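Long-range contacts in phosphoribosylaminoimidazole carboxylase, ATPase subunit (Bacillus anthracis, PDB 3V4S), which probably uses ATP and bicarbonate to carboxylate aminoimidazole ribonucleotide on its N5 nitrogen, a step of purine biosynthesis, as an ATP-grasp enzyme: residues 14-19 and 37-42; 144-149 and 185-190; 149-154 and 164-169. All coordinates share one frame; numbering follows the deposited sequence.

Contact 1 of 3, residues 14-19 and 37-42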
loop_
_atom_site.group_PDB
_atom_site.type_symbol
_atom_site.label_atom_id
_atom_site.label_comp_id
_atom_site.label_asym_id
_atom_site.label_seq_id
_atom_site.Cartn_x
_atom_site.Cartn_y
_atom_site.Cartn_z
ATOM N N GLY B 14 -2.525 16.739 -2.746
ATOM C CA GLY B 14 -2.732 17.865 -1.836
ATOM C C GLY B 14 -4.190 18.263 -1.762
ATOM O O GLY B 14 -4.644 18.776 -0.738
ATOM N N LYS B 15 -4.941 18.025 -2.841
ATOM C CA LYS B 15 -6.369 18.349 -2.845
ATOM C C LYS B 15 -7.180 17.349 -2.011
ATOM O O LYS B 15 -6.639 16.337 -1.514
ATOM C CB LYS B 15 -6.913 18.399 -4.282
ATOM C CG LYS B 15 -6.213 19.381 -5.213
ATOM C CD LYS B 15 -6.302 20.819 -4.720
ATOM C CE LYS B 15 -5.594 21.738 -5.702
ATOM N NZ LYS B 15 -5.628 23.148 -5.246
ATOM N N THR B 16 -8.476 17.629 -1.873
ATOM C CA THR B 16 -9.382 16.758 -1.123
ATOM C C THR B 16 -10.273 15.936 -2.053
ATOM O O THR B 16 -10.965 16.497 -2.914
ATOM C CB THR B 16 -10.257 17.587 -0.160
ATOM O OG1 THR B 16 -9.397 18.303 0.732
ATOM C CG2 THR B 16 -11.211 16.703 0.659
ATOM N N ILE B 17 -10.244 14.614 -1.871
ATOM C CA ILE B 17 -11.165 13.708 -2.551
ATOM C C ILE B 17 -12.287 13.379 -1.580
ATOM O O ILE B 17 -12.042 13.029 -0.421
ATOM C CB ILE B 17 -10.444 12.419 -3.044
ATOM C CG1 ILE B 17 -9.288 12.800 -3.989
ATOM C CG2 ILE B 17 -11.438 11.448 -3.692
ATOM C CD1 ILE B 17 -8.375 11.661 -4.393
ATOM N N GLY B 18 -13.524 13.573 -2.046
ATOM C CA GLY B 18 -14.718 13.264 -1.279
ATOM C C GLY B 18 -15.287 11.953 -1.764
ATOM O O GLY B 18 -15.370 11.694 -2.970
ATOM N N ILE B 19 -15.678 11.111 -0.820
ATOM C CA ILE B 19 -16.157 9.787 -1.158
ATOM C C ILE B 19 -17.523 9.602 -0.527
ATOM O O ILE B 19 -17.688 9.818 0.671
ATOM C CB ILE B 19 -15.201 8.671 -0.649
ATOM C CG1 ILE B 19 -13.757 8.904 -1.138
ATOM C CG2 ILE B 19 -15.731 7.288 -1.038
ATOM C CD1 ILE B 19 -12.719 8.020 -0.455
ATOM N N GLY B 37 -0.647 11.769 -1.010
ATOM C CA GLY B 37 -0.780 13.051 -0.314
ATOM C C GLY B 37 -2.105 13.795 -0.496
ATOM O O GLY B 37 -2.190 14.993 -0.215
ATOM N N TYR B 38 -3.138 13.093 -0.953
ATOM C CA TYR B 38 -4.483 13.663 -1.005
ATOM C C TYR B 38 -5.110 13.649 0.371
ATOM O O TYR B 38 -4.823 12.760 1.172
ATOM C CB TYR B 38 -5.380 12.855 -1.937
ATOM C CG TYR B 38 -5.042 13.010 -3.383
ATOM C CD1 TYR B 38 -5.494 14.118 -4.114
ATOM C CD2 TYR B 38 -4.287 12.043 -4.047
ATOM C CE1 TYR B 38 -5.183 14.266 -5.464
ATOM C CE2 TYR B 38 -3.963 12.183 -5.394
ATOM C CZ TYR B 38 -4.415 13.299 -6.099
ATOM O OH TYR B 38 -4.100 13.429 -7.443
ATOM N N LYS B 39 -5.977 14.633 0.627
ATOM C CA LYS B 39 -6.886 14.614 1.766
ATOM C C LYS B 39 -8.160 13.887 1.373
ATOM O O LYS B 39 -8.488 13.798 0.183
ATOM C CB LYS B 39 -7.214 16.035 2.245
ATOM C CG LYS B 39 -6.005 16.819 2.784
ATOM C CD LYS B 39 -6.449 18.072 3.536
ATOM C CE LYS B 39 -6.994 17.711 4.923
ATOM N NZ LYS B 39 -7.721 18.785 5.682
ATOM N N ILE B 40 -8.877 13.392 2.380
ATOM C CA ILE B 40 -10.069 12.563 2.191
ATOM C C ILE B 40 -11.230 13.037 3.055
ATOM O O ILE B 40 -11.091 13.191 4.270
ATOM C CB ILE B 40 -9.809 11.057 2.533
ATOM C CG1 ILE B 40 -8.771 10.440 1.607
ATOM C CG2 ILE B 40 -11.102 10.250 2.434
ATOM C CD1 ILE B 40 -9.238 10.293 0.165
ATOM N N ALA B 41 -12.373 13.248 2.412
ATOM C CA ALA B 41 -13.623 13.475 3.099
ATOM C C ALA B 41 -14.579 12.337 2.752
ATOM O O ALA B 41 -14.617 11.884 1.608
ATOM C CB ALA B 41 -14.207 14.826 2.700
ATOM N N VAL B 42 -15.335 11.859 3.737
ATOM C CA VAL B 42 -16.279 10.762 3.496
ATOM C C VAL B 42 -17.676 11.079 4.045
ATOM O O VAL B 42 -17.815 11.651 5.127
ATOM C CB VAL B 42 -15.761 9.401 4.049
ATOM C CG1 VAL B 42 -15.561 9.418 5.565
ATOM C CG2 VAL B 42 -16.687 8.256 3.644
#

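Contact 2 of 3, residues 144-149 and 185-190. With ATP (adenosine-5'-triphosphate), chain F.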
loop_
_atom_site.group_PDB
_atom_site.type_symbol
_atom_site.label_atom_id
_atom_site.label_comp_id
_atom_site.label_asym_id
_atom_site.label_seq_id
_atom_site.Cartn_x
_atom_site.Cartn_y
_atom_site.Cartn_z
ATOM N N ALA B 144 -42.136 -20.050 -20.152
ATOM C CA ALA B 144 -42.546 -20.720 -21.387
ATOM C C ALA B 144 -41.556 -20.449 -22.529
ATOM O O ALA B 144 -41.257 -21.346 -23.316
ATOM C CB ALA B 144 -43.961 -20.304 -21.789
ATOM N N GLU B 145 -41.050 -19.220 -22.606
ATOM C CA GLU B 145 -40.113 -18.849 -23.653
ATOM C C GLU B 145 -38.686 -19.317 -23.369
ATOM O O GLU B 145 -37.973 -19.704 -24.294
ATOM C CB GLU B 145 -40.134 -17.343 -23.909
ATOM C CG GLU B 145 -41.388 -16.865 -24.615
ATOM C CD GLU B 145 -41.372 -15.377 -24.915
ATOM O OE1 GLU B 145 -40.470 -14.664 -24.417
ATOM O OE2 GLU B 145 -42.270 -14.915 -25.647
ATOM N N LEU B 146 -38.261 -19.298 -22.111
ATOM C CA LEU B 146 -36.850 -19.603 -21.809
ATOM C C LEU B 146 -36.627 -21.023 -21.344
ATOM O O LEU B 146 -35.525 -21.545 -21.464
ATOM C CB LEU B 146 -36.241 -18.601 -20.812
ATOM C CG LEU B 146 -36.365 -17.088 -21.093
ATOM C CD1 LEU B 146 -35.532 -16.283 -20.093
ATOM C CD2 LEU B 146 -36.009 -16.695 -22.520
ATOM N N SER B 147 -37.665 -21.641 -20.793
ATOM C CA SER B 147 -37.593 -23.008 -20.269
ATOM C C SER B 147 -36.548 -23.163 -19.155
ATOM O O SER B 147 -36.074 -22.170 -18.598
ATOM C CB SER B 147 -37.380 -24.023 -21.407
ATOM O OG SER B 147 -37.398 -25.340 -20.891
ATOM N N TYR B 148 -36.220 -24.409 -18.815
ATOM C CA TYR B 148 -35.285 -24.727 -17.732
ATOM C C TYR B 148 -33.949 -25.267 -18.257
ATOM O O TYR B 148 -33.928 -25.949 -19.277
ATOM C CB TYR B 148 -35.896 -25.773 -16.810
ATOM C CG TYR B 148 -37.290 -25.436 -16.361
ATOM C CD1 TYR B 148 -37.501 -24.537 -15.321
ATOM C CD2 TYR B 148 -38.397 -26.015 -16.981
ATOM C CE1 TYR B 148 -38.776 -24.220 -14.907
ATOM C CE2 TYR B 148 -39.677 -25.704 -16.575
ATOM C CZ TYR B 148 -39.859 -24.805 -15.540
ATOM O OH TYR B 148 -41.119 -24.499 -15.125
ATOM N N PRO B 149 -32.834 -24.985 -17.553
ATOM C CA PRO B 149 -32.775 -24.212 -16.311
ATOM C C PRO B 149 -32.717 -22.701 -16.562
ATOM O O PRO B 149 -32.265 -22.265 -17.603
ATOM C CB PRO B 149 -31.489 -24.712 -15.641
ATOM C CG PRO B 149 -30.645 -25.281 -16.746
ATOM C CD PRO B 149 -31.490 -25.396 -18.003
ATOM N N CYS B 185 -38.245 -8.174 -11.693
ATOM C CA CYS B 185 -37.192 -9.146 -11.924
ATOM C C CYS B 185 -36.931 -9.290 -13.409
ATOM O O CYS B 185 -37.726 -8.821 -14.224
ATOM C CB CYS B 185 -37.641 -10.515 -11.420
ATOM S SG CYS B 185 -37.788 -10.746 -9.636
ATOM N N ILE B 186 -35.818 -9.941 -13.747
ATOM C CA ILE B 186 -35.634 -10.499 -15.069
ATOM C C ILE B 186 -35.473 -11.990 -14.878
ATOM O O ILE B 186 -34.868 -12.448 -13.886
ATOM C CB ILE B 186 -34.396 -9.945 -15.848
ATOM C CG1 ILE B 186 -33.109 -9.970 -15.002
ATOM C CG2 ILE B 186 -34.654 -8.543 -16.386
ATOM C CD1 ILE B 186 -31.836 -9.794 -15.823
ATOM N N LEU B 187 -36.050 -12.748 -15.800
ATOM C CA LEU B 187 -35.703 -14.142 -15.929
ATOM C C LEU B 187 -34.675 -14.267 -17.048
ATOM O O LEU B 187 -34.834 -13.677 -18.114
ATOM C CB LEU B 187 -36.926 -15.005 -16.220
ATOM C CG LEU B 187 -36.670 -16.524 -16.199
ATOM C CD1 LEU B 187 -36.498 -17.010 -14.771
ATOM C CD2 LEU B 187 -37.810 -17.284 -16.886
ATOM N N GLU B 188 -33.605 -15.015 -16.785
ATOM C CA GLU B 188 -32.595 -15.256 -17.802
ATOM C C GLU B 188 -32.193 -16.721 -17.840
ATOM O O GLU B 188 -32.247 -17.427 -16.820
ATOM C CB GLU B 188 -31.370 -14.356 -17.585
ATOM C CG GLU B 188 -30.581 -14.681 -16.325
ATOM C CD GLU B 188 -29.343 -13.799 -16.154
ATOM O OE1 GLU B 188 -29.345 -12.631 -16.601
ATOM O OE2 GLU B 188 -28.384 -14.290 -15.539
ATOM N N LYS B 189 -31.802 -17.176 -19.027
ATOM C CA LYS B 189 -31.319 -18.544 -19.198
ATOM C C LYS B 189 -30.101 -18.832 -18.324
ATOM O O LYS B 189 -29.241 -17.960 -18.123
ATOM C CB LYS B 189 -30.980 -18.807 -20.662
ATOM C CG LYS B 189 -32.209 -18.968 -21.537
ATOM C CD LYS B 189 -31.834 -19.301 -22.973
ATOM C CE LYS B 189 -33.075 -19.421 -23.853
ATOM N NZ LYS B 189 -32.709 -19.553 -25.295
ATOM N N TRP B 190 -30.065 -20.041 -17.781
ATOM C CA TRP B 190 -28.886 -20.582 -17.128
ATOM C C TRP B 190 -27.760 -20.711 -18.129
ATOM O O TRP B 190 -27.975 -21.128 -19.273
ATOM C CB TRP B 190 -29.218 -21.938 -16.549
ATOM C CG TRP B 190 -28.073 -22.600 -15.833
ATOM C CD1 TRP B 190 -27.180 -23.539 -16.342
ATOM C CD2 TRP B 190 -27.664 -22.398 -14.439
ATOM N NE1 TRP B 190 -26.270 -23.919 -15.383
ATOM C CE2 TRP B 190 -26.505 -23.271 -14.219
ATOM C CE3 TRP B 190 -28.119 -21.610 -13.394
ATOM C CZ2 TRP B 190 -25.857 -23.335 -12.997
ATOM C CZ3 TRP B 190 -27.455 -21.679 -12.168
ATOM C CH2 TRP B 190 -26.352 -22.522 -11.975
HETATM P PG ATP F . -22.859 -9.691 -6.457
HETATM O O1G ATP F . -21.649 -9.884 -7.337
HETATM O O2G ATP F . -22.651 -9.990 -4.987
HETATM O O3G ATP F . -23.583 -8.399 -6.712
HETATM P PB ATP F . -25.399 -10.725 -7.410
HETATM O O1B ATP F . -26.253 -10.739 -6.175
HETATM O O2B ATP F . -25.587 -9.655 -8.437
HETATM O O3B ATP F . -23.839 -10.894 -6.970
HETATM P PA ATP F . -25.108 -12.470 -9.670
HETATM O O1A ATP F . -23.700 -11.933 -9.803
HETATM O O2A ATP F . -26.118 -12.184 -10.751
HETATM O O3A ATP F . -25.714 -12.092 -8.214
HETATM O "O5'" ATP F . -25.011 -14.054 -9.484
HETATM C "C5'" ATP F . -24.262 -14.591 -8.396
HETATM C "C4'" ATP F . -23.709 -15.920 -8.889
HETATM O "O4'" ATP F . -24.789 -16.785 -9.294
HETATM C "C3'" ATP F . -22.840 -15.764 -10.134
HETATM O "O3'" ATP F . -21.492 -15.333 -9.872
HETATM C "C2'" ATP F . -22.975 -17.139 -10.771
HETATM O "O2'" ATP F . -22.079 -18.077 -10.167
HETATM C "C1'" ATP F . -24.421 -17.539 -10.457
HETATM N N9 ATP F . -25.266 -17.163 -11.622
HETATM C C8 ATP F . -25.951 -16.007 -11.782
HETATM N N7 ATP F . -26.584 -15.982 -12.983
HETATM C C5 ATP F . -26.320 -17.147 -13.613
HETATM C C6 ATP F . -26.676 -17.787 -14.904
HETATM N N6 ATP F . -27.479 -17.172 -15.806
HETATM N N1 ATP F . -26.175 -19.022 -15.159
HETATM C C2 ATP F . -25.376 -19.676 -14.289
HETATM N N3 ATP F . -25.013 -19.152 -13.108
HETATM C C4 ATP F . -25.445 -17.921 -12.713
#

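Contact 3 of 3, residues 149-154 and 164-169. With ATP (adenosine-5'-triphosphate), chain F.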
loop_
_atom_site.group_PDB
_atom_site.type_symbol
_atom_site.label_atom_id
_atom_site.label_comp_id
_atom_site.label_asym_id
_atom_site.label_seq_id
_atom_site.Cartn_x
_atom_site.Cartn_y
_atom_site.Cartn_z
ATOM N N PRO B 149 -32.834 -24.985 -17.553
ATOM C CA PRO B 149 -32.775 -24.212 -16.311
ATOM C C PRO B 149 -32.717 -22.701 -16.562
ATOM O O PRO B 149 -32.265 -22.265 -17.603
ATOM C CB PRO B 149 -31.489 -24.712 -15.641
ATOM C CG PRO B 149 -30.645 -25.281 -16.746
ATOM C CD PRO B 149 -31.490 -25.396 -18.003
ATOM N N SER B 150 -33.197 -21.915 -15.603
ATOM C CA SER B 150 -33.219 -20.456 -15.725
ATOM C C SER B 150 -33.059 -19.827 -14.342
ATOM O O SER B 150 -33.137 -20.512 -13.331
ATOM C CB SER B 150 -34.510 -19.967 -16.410
ATOM O OG SER B 150 -35.650 -20.453 -15.727
ATOM N N VAL B 151 -32.805 -18.526 -14.305
ATOM C CA VAL B 151 -32.578 -17.856 -13.048
ATOM C C VAL B 151 -33.362 -16.558 -13.037
ATOM O O VAL B 151 -33.253 -15.761 -13.960
ATOM C CB VAL B 151 -31.075 -17.576 -12.792
ATOM C CG1 VAL B 151 -30.892 -16.769 -11.515
ATOM C CG2 VAL B 151 -30.308 -18.891 -12.683
ATOM N N LEU B 152 -34.156 -16.376 -11.989
ATOM C CA LEU B 152 -34.895 -15.136 -11.747
ATOM C C LEU B 152 -34.121 -14.212 -10.790
ATOM O O LEU B 152 -33.728 -14.620 -9.693
ATOM C CB LEU B 152 -36.266 -15.473 -11.149
ATOM C CG LEU B 152 -37.293 -14.347 -11.057
ATOM C CD1 LEU B 152 -37.745 -13.873 -12.445
ATOM C CD2 LEU B 152 -38.485 -14.834 -10.235
ATOM N N LYS B 153 -33.932 -12.964 -11.195
ATOM C CA LYS B 153 -33.138 -11.998 -10.422
ATOM C C LYS B 153 -33.918 -10.699 -10.324
ATOM O O LYS B 153 -34.426 -10.220 -11.339
ATOM C CB LYS B 153 -31.820 -11.670 -11.163
ATOM C CG LYS B 153 -30.929 -12.850 -11.547
ATOM C CD LYS B 153 -29.614 -12.349 -12.157
ATOM C CE LYS B 153 -28.666 -13.528 -12.365
ATOM N NZ LYS B 153 -27.389 -13.134 -13.026
ATOM N N THR B 154 -33.967 -10.099 -9.133
ATOM C CA THR B 154 -34.519 -8.746 -8.984
ATOM C C THR B 154 -33.704 -7.768 -9.803
ATOM O O THR B 154 -32.471 -7.870 -9.842
ATOM C CB THR B 154 -34.531 -8.272 -7.514
ATOM O OG1 THR B 154 -33.182 -8.146 -7.030
ATOM C CG2 THR B 154 -35.291 -9.252 -6.649
ATOM N N GLN B 164 -32.604 -13.792 -5.724
ATOM C CA GLN B 164 -32.420 -14.720 -6.836
ATOM C C GLN B 164 -33.044 -16.066 -6.566
ATOM O O GLN B 164 -33.010 -16.559 -5.446
ATOM C CB GLN B 164 -30.945 -14.925 -7.150
ATOM C CG GLN B 164 -30.327 -13.718 -7.812
ATOM C CD GLN B 164 -29.033 -14.009 -8.544
ATOM O OE1 GLN B 164 -28.652 -15.177 -8.778
ATOM N NE2 GLN B 164 -28.340 -12.932 -8.929
ATOM N N VAL B 165 -33.613 -16.666 -7.609
ATOM C CA VAL B 165 -34.146 -18.018 -7.528
ATOM C C VAL B 165 -33.690 -18.758 -8.781
ATOM O O VAL B 165 -33.916 -18.304 -9.904
ATOM C CB VAL B 165 -35.701 -18.046 -7.422
ATOM C CG1 VAL B 165 -36.234 -19.473 -7.472
ATOM C CG2 VAL B 165 -36.191 -17.376 -6.146
ATOM N N VAL B 166 -33.032 -19.893 -8.586
ATOM C CA VAL B 166 -32.604 -20.718 -9.699
ATOM C C VAL B 166 -33.733 -21.708 -10.004
ATOM O O VAL B 166 -34.181 -22.445 -9.122
ATOM C CB VAL B 166 -31.283 -21.442 -9.375
ATOM C CG1 VAL B 166 -30.918 -22.411 -10.493
ATOM C CG2 VAL B 166 -30.169 -20.419 -9.158
ATOM N N LEU B 167 -34.232 -21.688 -11.236
ATOM C CA LEU B 167 -35.293 -22.610 -11.600
ATOM C C LEU B 167 -34.682 -23.791 -12.342
ATOM O O LEU B 167 -34.355 -23.688 -13.525
ATOM C CB LEU B 167 -36.392 -21.919 -12.425
ATOM C CG LEU B 167 -37.207 -20.786 -11.781
ATOM C CD1 LEU B 167 -36.419 -19.480 -11.751
ATOM C CD2 LEU B 167 -38.497 -20.583 -12.563
ATOM N N ARG B 168 -34.493 -24.894 -11.611
ATOM C CA ARG B 168 -33.993 -26.160 -12.169
ATOM C C ARG B 168 -35.080 -26.856 -12.991
ATOM O O ARG B 168 -34.821 -27.359 -14.084
ATOM C CB ARG B 168 -33.536 -27.108 -11.048
ATOM C CG ARG B 168 -32.076 -26.998 -10.652
ATOM C CD ARG B 168 -31.861 -26.237 -9.357
ATOM N NE ARG B 168 -30.443 -25.907 -9.199
ATOM C CZ ARG B 168 -29.926 -25.195 -8.197
ATOM N NH1 ARG B 168 -30.703 -24.724 -7.222
ATOM N NH2 ARG B 168 -28.619 -24.956 -8.170
ATOM N N SER B 169 -36.294 -26.875 -12.437
ATOM C CA SER B 169 -37.444 -27.566 -13.011
ATOM C C SER B 169 -38.716 -26.847 -12.560
ATOM O O SER B 169 -38.644 -25.894 -11.777
ATOM C CB SER B 169 -37.475 -29.020 -12.517
ATOM O OG SER B 169 -37.799 -29.091 -11.135
HETATM P PG ATP F . -22.859 -9.691 -6.457
HETATM O O1G ATP F . -21.649 -9.884 -7.337
HETATM O O2G ATP F . -22.651 -9.990 -4.987
HETATM O O3G ATP F . -23.583 -8.399 -6.712
HETATM P PB ATP F . -25.399 -10.725 -7.410
HETATM O O1B ATP F . -26.253 -10.739 -6.175
HETATM O O2B ATP F . -25.587 -9.655 -8.437
HETATM O O3B ATP F . -23.839 -10.894 -6.970
HETATM P PA ATP F . -25.108 -12.470 -9.670
HETATM O O1A ATP F . -23.700 -11.933 -9.803
HETATM O O2A ATP F . -26.118 -12.184 -10.751
HETATM O O3A ATP F . -25.714 -12.092 -8.214
HETATM O "O5'" ATP F . -25.011 -14.054 -9.484
HETATM C "C5'" ATP F . -24.262 -14.591 -8.396
HETATM C "C4'" ATP F . -23.709 -15.920 -8.889
HETATM O "O4'" ATP F . -24.789 -16.785 -9.294
HETATM C "C3'" ATP F . -22.840 -15.764 -10.134
HETATM O "O3'" ATP F . -21.492 -15.333 -9.872
HETATM C "C2'" ATP F . -22.975 -17.139 -10.771
HETATM O "O2'" ATP F . -22.079 -18.077 -10.167
HETATM C "C1'" ATP F . -24.421 -17.539 -10.457
HETATM N N9 ATP F . -25.266 -17.163 -11.622
HETATM C C8 ATP F . -25.951 -16.007 -11.782
HETATM N N7 ATP F . -26.584 -15.982 -12.983
HETATM C C5 ATP F . -26.320 -17.147 -13.613
HETATM C C6 ATP F . -26.676 -17.787 -14.904
HETATM N N6 ATP F . -27.479 -17.172 -15.806
HETATM N N1 ATP F . -26.175 -19.022 -15.159
HETATM C C2 ATP F . -25.376 -19.676 -14.289
HETATM N N3 ATP F . -25.013 -19.152 -13.108
HETATM C C4 ATP F . -25.445 -17.921 -12.713
#

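Contact 1 of 3, residues 14-19 and 37-42
Strands 16-19 and 39-42 run parallel, their axes 4.5 Å apart at the closest point and inclined by 23°, and four backbone hydrogen bonds join them: Lys39 N to Lys15 O, Ile17 N to Lys39 O, Ala41 N to Ile17 O and Ile19 N to Ala41 O. Thr16 pairs with Lys39, Ile17 with Ile40, Gly18 with Ala41 and Ile19 with Val42. The isoleucines and Val42 share one face of the sheet. There Ile17 reaches back along the sheet: its CD1 lies over one face of the Tyr38 ring, 3.7 Å from Tyr38 CG, in a CH-pi contact 21° off the ring normal, while Lys15 O approaches the edge of the same ring. Further along, Ile40 bridges the two isoleucines, its CD1 4.0 Å from Ile17 CB and its CG2 equally far from Ile19 CD1. On the other face Thr16 OG1 sits 3.5 Å from Lys39 CB, and the methyl CG2, anti to the backbone N, turns to Ala41 CB at 4.1 Å. This is the opening beta-alpha-beta unit of a Rossmann-like domain, the two strands being joined through helix 24-35, which ends in a Schellman motif at Gly37. That helix packs on Tyr38 and Ile40; Ile299 and Cys303 of helix 294-303 meet Ile17 and Tyr38, whose OH bonds to Ile11 O. Strand 78-81 flanks strand 16-20, and strand 57-60 flanks strand 39-44.

Contact 2 of 3, residues 144-149 and 185-190
The adenine amino group, N6 of ATP, is gripped by two acceptors from strand 185-189: the carboxylate oxygen Glu188 OE2 at 3.0 Å, nearly straight at 168°, and the carbonyl oxygen Lys189 O, also at 3.0 Å from N6 but more bent, at 145°. Guanine carries an oxygen at that position, so a pair of acceptors here is consistent with a preference for adenine. Glu188 is itself held by two lysines, OE1 by Lys117 and OE2 by Lys153, which probably keep its carboxylate charged. Two residues on from Glu188, with CG anti to the backbone N (chi1 -180°), the Trp190 indole presents one face to ATP C2, which lies 3.5 Å from Trp190 CE3. Pro149, preceded by a cis peptide, meets the same residue from the segment 144-149. Its ring crosses the tryptophan side chain at about a right angle, Pro149 CG touching Trp190 CB at 3.6 Å, and its carbonyl accepts a bond of 3.1 Å from Trp190 N, the donor standing above the carbonyl plane. The proline thus holds the tryptophan at both backbone and CB. Further in, Leu146 drives CD1 against the backbone of the strand, 3.3 Å from Leu187 O, and also reaches Leu187 CD2. In the sheet, strand 185-189 runs between strands 130-133 and 150-154, while helix 136-146 packs Ala142 and Ile143 against Leu187.

Contact 3 of 3, residues 149-154 and 164-169
Lys153 and Gln164 lie side by side and point the same way, as the facing members of a non-hydrogen-bonded pair in the antiparallel hairpin of strands 150-154 and 164-167. Both chains are extended beyond CG, which carries their nitrogens out to the nucleotide. Gln164 NE2 lies 3.5 Å from Lys153 CD. Further along the same face Val151 and Val166 cross obliquely, CG2 of Val151 meeting CG2 of Val166 at 3.8 Å, and both touch Trp190. The face of Ser150 and Leu152 is mostly apolar: Leu167 leans CD1 toward its diagonal neighbour, 4.1 Å from Leu152 CB, and Ser150 OG rests against Leu167 CB. Paired backbone bonds link Ser150 with Leu167 and Leu152 with Val165. Over the far end, Val166 CG1 sits above the centre of one face of the Arg168 guanidinium, 3.7 Å from its plane. At the nucleotide Lys153 NZ gives one hydrogen bond to ATP O2A, at 2.8 Å, and another to N7 of the adenine, at 3.0 Å, while Gln164 NE2 adds a weak one to O2A. Since NZ also pairs with Glu188, a single ammonium ties base, alpha-phosphate and protein carboxylate together, and its charge would probably offset part of that on the phosphate.

Overall arrangement
From the N terminus, contact 1 closes first, bringing strand 39-44 back beside strand 16-20 after one helix, and it is complete before the others open. Contact 2 spans a longer excursion, from the end of helix 136-146 to strand 185-189, and contact 3 falls within that span as a tight hairpin. The two share Pro149 and meet in one antiparallel sheet, where strand 150-154 lies between strands 185-189 and 164-167; their centres are about 7 Å apart and both touch ATP. Contact 1 belongs to the preATP-grasp region, with its centre about 45 Å from that of contact 2, across the centre of the chain.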